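PDB 6PXS: FAD dependent oxidoreductase from Chelativorans sp. BNC1, which acts as an iminodiacetate oxidase, a flavoprotein that uses bound FAD as its cofactor. Local coordinates for residues Ile6-Leu11 / Val26-Gln31; Leu11-Ala16 / Ser158-Ala163; Arg66-Leu71 / Val339-Gly344. All blocks are in the same frame, centred on the assembly; numbering follows the deposited sequence.

Interaction 1: residues Ile6-Leu11 / Val26-Gln31; sequences IGAGIL and VEIIDQ. With FAD (flavin-adenine dinucleotide), chain E.
A8 and D30 meet with their CB atoms 3.4 Å apart, where the strand 3-6 gives way to the glycine turn beside strand 26-29. I6 and I29 pair in parallel, both side chains on the same face of the sheet, and G7 N donates to I29 O at 2.8 Å. The carboxylate of D30 then takes over from the backbone. Its CG lies anti to the backbone N (chi1 179°), and OD1 accepts from A8 N at 2.8 Å, although the exact place of this oxygen is less sure. OD2 has a long, weak ion pair with K36. On the apolar side, I28 packs its CG2 branch against A8 CB at 3.9 Å. The cofactor fits against the turn: the CG2 methyl of I6 lies 3.9 Å from adenine N1A, and that of I10 is 3.4 Å from O5' of the FAD. A side chain on G7 would run into the ribose oxygen O4B, and one on G9 into the phosphate oxygen O2P. L11 N, in the first turn of helix 10-20, gives O2P a weak hydrogen bond. The chemistry is that of a Rossmann-type FAD site, in which glycines let the ribose and phosphates come close, an acid just after the second strand lies by the ribose O3B, though the modelled spacing there is doubtful, and the helix start would probably ease the phosphate charge.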
loop_
_atom_site.group_PDB
_atom_site.type_symbol
_atom_site.label_atom_id
_atom_site.label_comp_id
_atom_site.label_asym_id
_atom_site.label_seq_id
_atom_site.Cartn_x
_atom_site.Cartn_y
_atom_site.Cartn_z
ATOM N N ILE A 6 15.472 -10.018 -22.908
ATOM C CA ILE A 6 15.653 -8.912 -21.976
ATOM C C ILE A 6 14.325 -8.176 -21.871
ATOM O O ILE A 6 13.889 -7.520 -22.825
ATOM C CB ILE A 6 16.779 -7.970 -22.421
ATOM C CG1 ILE A 6 18.111 -8.727 -22.441
ATOM C CG2 ILE A 6 16.851 -6.757 -21.500
ATOM C CD1 ILE A 6 19.259 -7.949 -23.047
ATOM N N GLY A 7 13.684 -8.278 -20.710
ATOM C CA GLY A 7 12.384 -7.675 -20.506
ATOM C C GLY A 7 11.265 -8.682 -20.661
ATOM O O GLY A 7 11.134 -9.314 -21.712
ATOM N N ALA A 8 10.446 -8.834 -19.621
ATOM C CA ALA A 8 9.389 -9.838 -19.628
ATOM C C ALA A 8 8.018 -9.195 -19.502
ATOM O O ALA A 8 7.180 -9.650 -18.713
ATOM C CB ALA A 8 9.598 -10.847 -18.498
ATOM N N GLY A 9 7.783 -8.133 -20.261
ATOM C CA GLY A 9 6.452 -7.585 -20.391
ATOM C C GLY A 9 5.597 -8.467 -21.269
ATOM O O GLY A 9 5.895 -9.642 -21.503
ATOM N N ILE A 10 4.515 -7.881 -21.775
ATOM C CA ILE A 10 3.631 -8.647 -22.641
ATOM C C ILE A 10 4.376 -9.098 -23.889
ATOM O O ILE A 10 4.095 -10.170 -24.436
ATOM C CB ILE A 10 2.377 -7.826 -22.999
ATOM C CG1 ILE A 10 1.372 -8.695 -23.760
ATOM C CG2 ILE A 10 2.746 -6.616 -23.843
ATOM C CD1 ILE A 10 0.831 -9.860 -22.955
ATOM N N LEU A 11 5.342 -8.303 -24.355
ATOM C CA LEU A 11 6.030 -8.632 -25.598
ATOM C C LEU A 11 7.127 -9.663 -25.364
ATOM O O LEU A 11 7.197 -10.676 -26.067
ATOM C CB LEU A 11 6.609 -7.364 -26.229
ATOM C CG LEU A 11 7.222 -7.525 -27.623
ATOM C CD1 LEU A 11 6.207 -8.086 -28.607
ATOM C CD2 LEU A 11 7.768 -6.197 -28.122
ATOM N N VAL A 26 15.312 -21.063 -23.569
ATOM C CA VAL A 26 14.973 -19.664 -23.334
ATOM C C VAL A 26 15.436 -19.268 -21.939
ATOM O O VAL A 26 15.100 -19.934 -20.952
ATOM C CB VAL A 26 13.461 -19.422 -23.496
ATOM C CG1 VAL A 26 13.138 -17.948 -23.325
ATOM C CG2 VAL A 26 12.986 -19.922 -24.851
ATOM N N GLU A 27 16.204 -18.182 -21.860
ATOM C CA GLU A 27 16.633 -17.588 -20.597
ATOM C C GLU A 27 16.052 -16.183 -20.524
ATOM O O GLU A 27 16.444 -15.304 -21.299
ATOM C CB GLU A 27 18.158 -17.564 -20.486
ATOM C CG GLU A 27 18.681 -16.911 -19.211
ATOM C CD GLU A 27 20.196 -16.934 -19.118
ATOM O OE1 GLU A 27 20.850 -17.308 -20.114
ATOM O OE2 GLU A 27 20.733 -16.580 -18.045
ATOM N N ILE A 28 15.126 -15.970 -19.592
ATOM C CA ILE A 28 14.392 -14.714 -19.472
ATOM C C ILE A 28 14.945 -13.926 -18.294
ATOM O O ILE A 28 15.173 -14.478 -17.210
ATOM C CB ILE A 28 12.882 -14.966 -19.294
ATOM C CG1 ILE A 28 12.389 -16.021 -20.287
ATOM C CG2 ILE A 28 12.108 -13.667 -19.477
ATOM C CD1 ILE A 28 10.933 -16.394 -20.106
ATOM N N ILE A 29 15.152 -12.628 -18.505
ATOM C CA ILE A 29 15.616 -11.716 -17.467
ATOM C C ILE A 29 14.716 -10.490 -17.483
ATOM O O ILE A 29 14.465 -9.916 -18.549
ATOM C CB ILE A 29 17.090 -11.315 -17.675
ATOM C CG1 ILE A 29 17.971 -12.567 -17.747
ATOM C CG2 ILE A 29 17.549 -10.392 -16.550
ATOM C CD1 ILE A 29 19.415 -12.288 -18.102
ATOM N N ASP A 30 14.233 -10.091 -16.308
ATOM C CA ASP A 30 13.298 -8.974 -16.205
ATOM C C ASP A 30 13.484 -8.295 -14.859
ATOM O O ASP A 30 13.310 -8.926 -13.813
ATOM C CB ASP A 30 11.854 -9.456 -16.370
ATOM C CG ASP A 30 10.843 -8.331 -16.236
ATOM O OD1 ASP A 30 10.772 -7.481 -17.149
ATOM O OD2 ASP A 30 10.118 -8.301 -15.219
ATOM N N GLN A 31 13.826 -7.005 -14.891
ATOM C CA GLN A 31 14.021 -6.254 -13.656
ATOM C C GLN A 31 12.697 -5.911 -12.986
ATOM O O GLN A 31 12.647 -5.762 -11.759
ATOM C CB GLN A 31 14.813 -4.977 -13.951
ATOM C CG GLN A 31 15.036 -4.054 -12.758
ATOM C CD GLN A 31 15.957 -4.649 -11.713
ATOM O OE1 GLN A 31 15.758 -5.776 -11.262
ATOM N NE2 GLN A 31 16.977 -3.891 -11.323
HETATM P PA FAD E . 6.936 -3.439 -20.565
HETATM O O1A FAD E . 7.227 -2.191 -19.819
HETATM O O2A FAD E . 5.648 -4.143 -20.131
HETATM O O5B FAD E . 8.133 -4.452 -20.495
HETATM C C5B FAD E . 9.487 -4.000 -20.284
HETATM C C4B FAD E . 10.142 -4.905 -19.273
HETATM O O4B FAD E . 11.566 -4.964 -19.526
HETATM C C3B FAD E . 9.984 -4.457 -17.819
HETATM O O3B FAD E . 9.747 -5.578 -16.976
HETATM C C2B FAD E . 11.333 -3.800 -17.519
HETATM O O2B FAD E . 11.657 -3.837 -16.134
HETATM C C1B FAD E . 12.261 -4.699 -18.328
HETATM N N9A FAD E . 13.550 -4.100 -18.658
HETATM C C8A FAD E . 13.775 -2.926 -19.326
HETATM N N7A FAD E . 15.045 -2.633 -19.477
HETATM C C5A FAD E . 15.701 -3.691 -18.863
HETATM C C6A FAD E . 17.065 -3.983 -18.679
HETATM N N6A FAD E . 18.059 -3.203 -19.112
HETATM N N1A FAD E . 17.379 -5.122 -18.022
HETATM C C2A FAD E . 16.393 -5.909 -17.583
HETATM N N3A FAD E . 15.074 -5.733 -17.700
HETATM C C4A FAD E . 14.792 -4.600 -18.353
HETATM N N1 FAD E . -2.568 -1.493 -24.798
HETATM C C2 FAD E . -3.695 -2.026 -25.353
HETATM O O2 FAD E . -3.641 -2.779 -26.332
HETATM N N3 FAD E . -4.935 -1.729 -24.814
HETATM C C4 FAD E . -5.169 -0.911 -23.729
HETATM O O4 FAD E . -6.319 -0.718 -23.338
HETATM C C4X FAD E . -3.966 -0.345 -23.147
HETATM N N5 FAD E . -4.095 0.441 -22.116
HETATM C C5X FAD E . -2.947 0.980 -21.559
HETATM C C6 FAD E . -3.069 1.823 -20.456
HETATM C C7 FAD E . -1.947 2.387 -19.856
HETATM C C7M FAD E . -2.118 3.293 -18.667
HETATM C C8 FAD E . -0.672 2.110 -20.374
HETATM C C8M FAD E . 0.562 2.708 -19.750
HETATM C C9 FAD E . -0.548 1.268 -21.475
HETATM C C9A FAD E . -1.670 0.703 -22.070
HETATM N N10 FAD E . -1.575 -0.156 -23.185
HETATM C C10 FAD E . -2.707 -0.695 -23.752
HETATM C "C1'" FAD E . -0.266 -0.476 -23.779
HETATM C "C2'" FAD E . 0.409 -1.686 -23.137
HETATM O "O2'" FAD E . 0.203 -1.678 -21.724
HETATM C "C3'" FAD E . 1.910 -1.628 -23.424
HETATM O "O3'" FAD E . 2.112 -1.227 -24.775
HETATM C "C4'" FAD E . 2.649 -2.948 -23.203
HETATM O "O4'" FAD E . 2.440 -3.377 -21.859
HETATM C "C5'" FAD E . 4.130 -2.809 -23.484
HETATM O "O5'" FAD E . 4.792 -4.050 -23.167
HETATM P P FAD E . 6.360 -4.170 -23.227
HETATM O O1P FAD E . 6.847 -3.637 -24.579
HETATM O O2P FAD E . 6.829 -5.535 -22.876
HETATM O O3P FAD E . 6.820 -3.130 -22.115
#

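Interaction 2: residues Leu11-Ala16 / Ser158-Ala163; sequences LGASAA and SMLRVA
A13 and L160 bring their CA atoms to 5.5 Å where helix segments 11-16 and 158-163 run in broadly the same direction, their axes 31° apart in angle and 8.3 Å apart at closest approach. Small side chains make this spacing possible. The CB of A13 points at the second helix and rests 3.7 Å from L160 CG, with the CD2 methyl of the leucine beside it. That leucine directs CG anti to its carbonyl carbon (chi1 -74°), and its branched end comes nearer the alanine than its CB direction alone would suggest. One turn on, A16 and A163 meet methyl to methyl, CB to CB 4.3 Å, while A163 CB also lies 3.9 Å from A16 O.

M159 closes the other flank. Its chain is extended beyond CG, which carries the sulfur across to the first helix, where SD touches S14 CA at 3.6 Å and lies close to S14 CB as well. The hydroxyl of S14 is used elsewhere: OG is hydrogen-bonded to P341 O in helix 336-352. No hydrogen bond joins the two segments, and the contact is held by buried van der Waals packing. Beyond it, R161 forms a salt bridge through NH2 with D256 of the third subunit, so helix 152-164 also reaches an interface of the assembly.

Both helices lie against the same face of the main mixed sheet, among its parallel strands, as I28 of strand 26-29 touches A16 and L160 alike. Helix 10-20 is the crossover of the beta-alpha-beta unit formed with strands 3-6 and 26-29, and helix 152-164 leads into strand 169-171 next door, an arrangement characteristic of Rossmann-type FAD-binding domains.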
loop_
_atom_site.group_PDB
_atom_site.type_symbol
_atom_site.label_atom_id
_atom_site.label_comp_id
_atom_site.label_asym_id
_atom_site.label_seq_id
_atom_site.Cartn_x
_atom_site.Cartn_y
_atom_site.Cartn_z
ATOM N N LEU A 11 5.342 -8.303 -24.355
ATOM C CA LEU A 11 6.030 -8.632 -25.598
ATOM C C LEU A 11 7.127 -9.663 -25.364
ATOM O O LEU A 11 7.197 -10.676 -26.067
ATOM C CB LEU A 11 6.609 -7.364 -26.229
ATOM C CG LEU A 11 7.222 -7.525 -27.623
ATOM C CD1 LEU A 11 6.207 -8.086 -28.607
ATOM C CD2 LEU A 11 7.768 -6.197 -28.122
ATOM N N GLY A 12 7.995 -9.421 -24.383
ATOM C CA GLY A 12 9.011 -10.405 -24.055
ATOM C C GLY A 12 8.424 -11.716 -23.572
ATOM O O GLY A 12 9.008 -12.780 -23.792
ATOM N N ALA A 13 7.265 -11.662 -22.910
ATOM C CA ALA A 13 6.634 -12.886 -22.431
ATOM C C ALA A 13 6.025 -13.677 -23.581
ATOM O O ALA A 13 6.105 -14.911 -23.605
ATOM C CB ALA A 13 5.569 -12.552 -21.386
ATOM N N SER A 14 5.413 -12.988 -24.547
ATOM C CA SER A 14 4.860 -13.686 -25.702
ATOM C C SER A 14 5.964 -14.338 -26.524
ATOM O O SER A 14 5.814 -15.475 -26.987
ATOM C CB SER A 14 4.053 -12.716 -26.566
ATOM O OG SER A 14 3.553 -13.370 -27.721
ATOM N N ALA A 15 7.081 -13.634 -26.716
ATOM C CA ALA A 15 8.206 -14.220 -27.435
ATOM C C ALA A 15 8.694 -15.484 -26.739
ATOM O O ALA A 15 8.863 -16.533 -27.372
ATOM C CB ALA A 15 9.336 -13.199 -27.558
ATOM N N ALA A 16 8.925 -15.403 -25.429
ATOM C CA ALA A 16 9.328 -16.588 -24.680
ATOM C C ALA A 16 8.292 -17.697 -24.813
ATOM O O ALA A 16 8.640 -18.863 -25.025
ATOM C CB ALA A 16 9.539 -16.229 -23.210
ATOM N N SER A 158 0.576 -15.637 -17.453
ATOM C CA SER A 158 0.260 -17.005 -17.847
ATOM C C SER A 158 1.185 -17.490 -18.955
ATOM O O SER A 158 1.631 -18.644 -18.940
ATOM C CB SER A 158 -1.200 -17.094 -18.286
ATOM O OG SER A 158 -2.063 -16.782 -17.207
ATOM N N MET A 159 1.484 -16.626 -19.926
ATOM C CA MET A 159 2.415 -17.002 -20.986
ATOM C C MET A 159 3.761 -17.417 -20.405
ATOM O O MET A 159 4.313 -18.463 -20.766
ATOM C CB MET A 159 2.585 -15.844 -21.966
ATOM C CG MET A 159 1.350 -15.551 -22.795
ATOM S SD MET A 159 1.736 -14.626 -24.291
ATOM C CE MET A 159 0.213 -13.722 -24.512
ATOM N N LEU A 160 4.309 -16.601 -19.500
ATOM C CA LEU A 160 5.556 -16.970 -18.839
ATOM C C LEU A 160 5.425 -18.314 -18.133
ATOM O O LEU A 160 6.316 -19.165 -18.233
ATOM C CB LEU A 160 5.963 -15.883 -17.846
ATOM C CG LEU A 160 6.526 -14.601 -18.457
ATOM C CD1 LEU A 160 6.639 -13.512 -17.402
ATOM C CD2 LEU A 160 7.880 -14.866 -19.095
ATOM N N ARG A 161 4.321 -18.522 -17.415
ATOM C CA ARG A 161 4.124 -19.787 -16.715
ATOM C C ARG A 161 4.185 -20.963 -17.681
ATOM O O ARG A 161 4.838 -21.977 -17.402
ATOM C CB ARG A 161 2.793 -19.764 -15.963
ATOM C CG ARG A 161 2.935 -19.346 -14.508
ATOM C CD ARG A 161 1.599 -19.292 -13.784
ATOM N NE ARG A 161 1.200 -17.914 -13.499
ATOM C CZ ARG A 161 0.133 -17.302 -14.007
ATOM N NH1 ARG A 161 -0.693 -17.934 -14.831
ATOM N NH2 ARG A 161 -0.116 -16.044 -13.673
ATOM N N VAL A 162 3.513 -20.848 -18.828
ATOM C CA VAL A 162 3.563 -21.918 -19.819
ATOM C C VAL A 162 4.971 -22.053 -20.385
ATOM O O VAL A 162 5.432 -23.162 -20.683
ATOM C CB VAL A 162 2.532 -21.667 -20.934
ATOM C CG1 VAL A 162 2.686 -22.704 -22.036
ATOM C CG2 VAL A 162 1.122 -21.686 -20.370
ATOM N N ALA A 163 5.675 -20.931 -20.545
ATOM C CA ALA A 163 7.027 -20.980 -21.091
ATOM C C ALA A 163 7.978 -21.694 -20.138
ATOM O O ALA A 163 8.773 -22.543 -20.559
ATOM C CB ALA A 163 7.524 -19.565 -21.384
#

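Interaction 3: residues Arg66-Leu71 / Val339-Gly344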
loop_
_atom_site.group_PDB
_atom_site.type_symbol
_atom_site.label_atom_id
_atom_site.label_comp_id
_atom_site.label_asym_id
_atom_site.label_seq_id
_atom_site.Cartn_x
_atom_site.Cartn_y
_atom_site.Cartn_z
ATOM N N ARG A 66 -7.257 -10.658 -33.828
ATOM C CA ARG A 66 -7.808 -11.957 -34.200
ATOM C C ARG A 66 -7.025 -13.099 -33.570
ATOM O O ARG A 66 -7.591 -14.164 -33.302
ATOM C CB ARG A 66 -7.824 -12.112 -35.721
ATOM C CG ARG A 66 -8.796 -11.188 -36.440
ATOM C CD ARG A 66 -9.045 -11.658 -37.866
ATOM N NE ARG A 66 -7.815 -11.722 -38.653
ATOM C CZ ARG A 66 -7.351 -10.737 -39.419
ATOM N NH1 ARG A 66 -8.007 -9.587 -39.517
ATOM N NH2 ARG A 66 -6.223 -10.905 -40.093
ATOM N N TYR A 67 -5.728 -12.902 -33.325
ATOM C CA TYR A 67 -4.924 -13.961 -32.729
ATOM C C TYR A 67 -5.371 -14.291 -31.312
ATOM O O TYR A 67 -5.035 -15.367 -30.803
ATOM C CB TYR A 67 -3.445 -13.564 -32.730
ATOM C CG TYR A 67 -2.528 -14.642 -32.200
ATOM C CD1 TYR A 67 -2.640 -15.952 -32.642
ATOM C CD2 TYR A 67 -1.545 -14.351 -31.265
ATOM C CE1 TYR A 67 -1.808 -16.944 -32.164
ATOM C CE2 TYR A 67 -0.706 -15.338 -30.780
ATOM C CZ TYR A 67 -0.844 -16.632 -31.234
ATOM O OH TYR A 67 -0.016 -17.622 -30.762
ATOM N N TYR A 68 -6.125 -13.398 -30.666
ATOM C CA TYR A 68 -6.562 -13.661 -29.299
ATOM C C TYR A 68 -7.427 -14.910 -29.214
ATOM O O TYR A 68 -7.364 -15.638 -28.218
ATOM C CB TYR A 68 -7.319 -12.454 -28.747
ATOM C CG TYR A 68 -6.476 -11.578 -27.849
ATOM C CD1 TYR A 68 -5.598 -10.642 -28.381
ATOM C CD2 TYR A 68 -6.556 -11.689 -26.468
ATOM C CE1 TYR A 68 -4.825 -9.841 -27.561
ATOM C CE2 TYR A 68 -5.789 -10.892 -25.641
ATOM C CZ TYR A 68 -4.926 -9.971 -26.193
ATOM O OH TYR A 68 -4.161 -9.180 -25.369
ATOM N N GLY A 69 -8.237 -15.177 -30.238
ATOM C CA GLY A 69 -9.045 -16.387 -30.228
ATOM C C GLY A 69 -8.210 -17.636 -30.026
ATOM O O GLY A 69 -8.522 -18.481 -29.184
ATOM N N THR A 70 -7.126 -17.763 -30.796
ATOM C CA THR A 70 -6.247 -18.921 -30.661
ATOM C C THR A 70 -5.578 -18.950 -29.293
ATOM O O THR A 70 -5.458 -20.012 -28.671
ATOM C CB THR A 70 -5.181 -18.894 -31.756
ATOM O OG1 THR A 70 -5.811 -18.752 -33.032
ATOM C CG2 THR A 70 -4.351 -20.171 -31.738
ATOM N N LEU A 71 -5.137 -17.788 -28.813
ATOM C CA LEU A 71 -4.317 -17.739 -27.609
ATOM C C LEU A 71 -5.111 -18.148 -26.374
ATOM O O LEU A 71 -4.612 -18.905 -25.533
ATOM C CB LEU A 71 -3.749 -16.331 -27.448
ATOM C CG LEU A 71 -2.673 -16.106 -26.391
ATOM C CD1 LEU A 71 -1.484 -17.025 -26.619
ATOM C CD2 LEU A 71 -2.244 -14.654 -26.426
ATOM N N VAL A 339 -1.396 -5.810 -29.766
ATOM C CA VAL A 339 -0.356 -6.213 -30.706
ATOM C C VAL A 339 0.637 -7.177 -30.064
ATOM O O VAL A 339 1.142 -8.085 -30.733
ATOM C CB VAL A 339 0.362 -4.968 -31.253
ATOM C CG1 VAL A 339 1.513 -5.368 -32.166
ATOM C CG2 VAL A 339 -0.620 -4.067 -31.983
ATOM N N GLY A 340 0.925 -7.002 -28.777
ATOM C CA GLY A 340 1.972 -7.732 -28.100
ATOM C C GLY A 340 1.958 -9.228 -28.349
ATOM O O GLY A 340 2.918 -9.800 -28.876
ATOM N N PRO A 341 0.866 -9.894 -27.960
ATOM C CA PRO A 341 0.817 -11.360 -28.113
ATOM C C PRO A 341 1.213 -11.847 -29.498
ATOM O O PRO A 341 2.089 -12.712 -29.621
ATOM C CB PRO A 341 -0.645 -11.683 -27.776
ATOM C CG PRO A 341 -1.065 -10.589 -26.851
ATOM C CD PRO A 341 -0.355 -9.357 -27.336
ATOM N N PHE A 342 0.593 -11.311 -30.552
ATOM C CA PHE A 342 0.955 -11.737 -31.899
ATOM C C PHE A 342 2.353 -11.256 -32.273
ATOM O O PHE A 342 3.111 -11.985 -32.923
ATOM C CB PHE A 342 -0.073 -11.230 -32.908
ATOM C CG PHE A 342 0.206 -11.656 -34.320
ATOM C CD1 PHE A 342 0.201 -12.998 -34.666
ATOM C CD2 PHE A 342 0.469 -10.719 -35.303
ATOM C CE1 PHE A 342 0.457 -13.397 -35.965
ATOM C CE2 PHE A 342 0.727 -11.112 -36.607
ATOM C CZ PHE A 342 0.718 -12.452 -36.937
ATOM N N ALA A 343 2.715 -10.035 -31.872
ATOM C CA ALA A 343 4.051 -9.537 -32.178
ATOM C C ALA A 343 5.124 -10.454 -31.610
ATOM O O ALA A 343 6.187 -10.618 -32.220
ATOM C CB ALA A 343 4.227 -8.117 -31.639
ATOM N N GLY A 344 4.868 -11.059 -30.450
ATOM C CA GLY A 344 5.806 -12.033 -29.918
ATOM C C GLY A 344 5.962 -13.235 -30.828
ATOM O O GLY A 344 7.075 -13.717 -31.053
#
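Helix 336-352, whose first residues G336, L337 and T338 bind FAD, meets helix 55-76 through P341 and F342, which pack on Y67, Y68 and L71. The axes of the two segments cross at 73° and approach to 9.3 Å. Y67 holds CG anti to its backbone N (chi1 -177°), directed at the other helix, and the ring's CD2 is 3.7 Å from F342 CA. F342 turns its edge toward the Y67 face in an offset edge-to-face pair, with ring centroids 5.7 Å apart and planes at 62°. The CB of F342 adds a contact of 3.8 Å to Y67 CD2. P341 fits against two further side chains. Its CG lies 3.7 Å from Y68 OH, a hydroxyl hydrogen-bonded to L337 O, and its CB meets L71 CD2 at 3.6 Å, the two side chains crossing at about a right angle. Replacing Y67 by an alanine would probably leave the F342 ring without its aromatic partner, open a gap beside the backbone of P341 and F342, and deprive H18 NE2 of the phenol to which it is hydrogen-bonded. That bond ties helix 55-76 to helix 10-20, where I10 also packs on P341. L155 of helix 152-164 touches both Y68 and P341, so two further helices pack against the crossing.

Overall arrangement
All three contacts are essentially buried; among touching residues, Y67 of interaction 3 is the one partly exposed. Interactions 1 and 2 share L11 and helix 10-20, and their segments alternate along the chain; I28 of the first packs its CD1 on A16 and L160 of the second. Interaction 3 draws in the C-terminal helix, connected to interaction 2 by M159 CE against L71 CD2 and to interaction 1 by L11 CD1 against A343 CB. Chemistry follows place: at the strand ends facing FAD, backbone N-H groups and a carboxylate dominate; between the helices of interaction 2, alanines permit a close approach at a shallow angle; at the steep crossing of interaction 3, aromatic rings and a proline fill the wider separation.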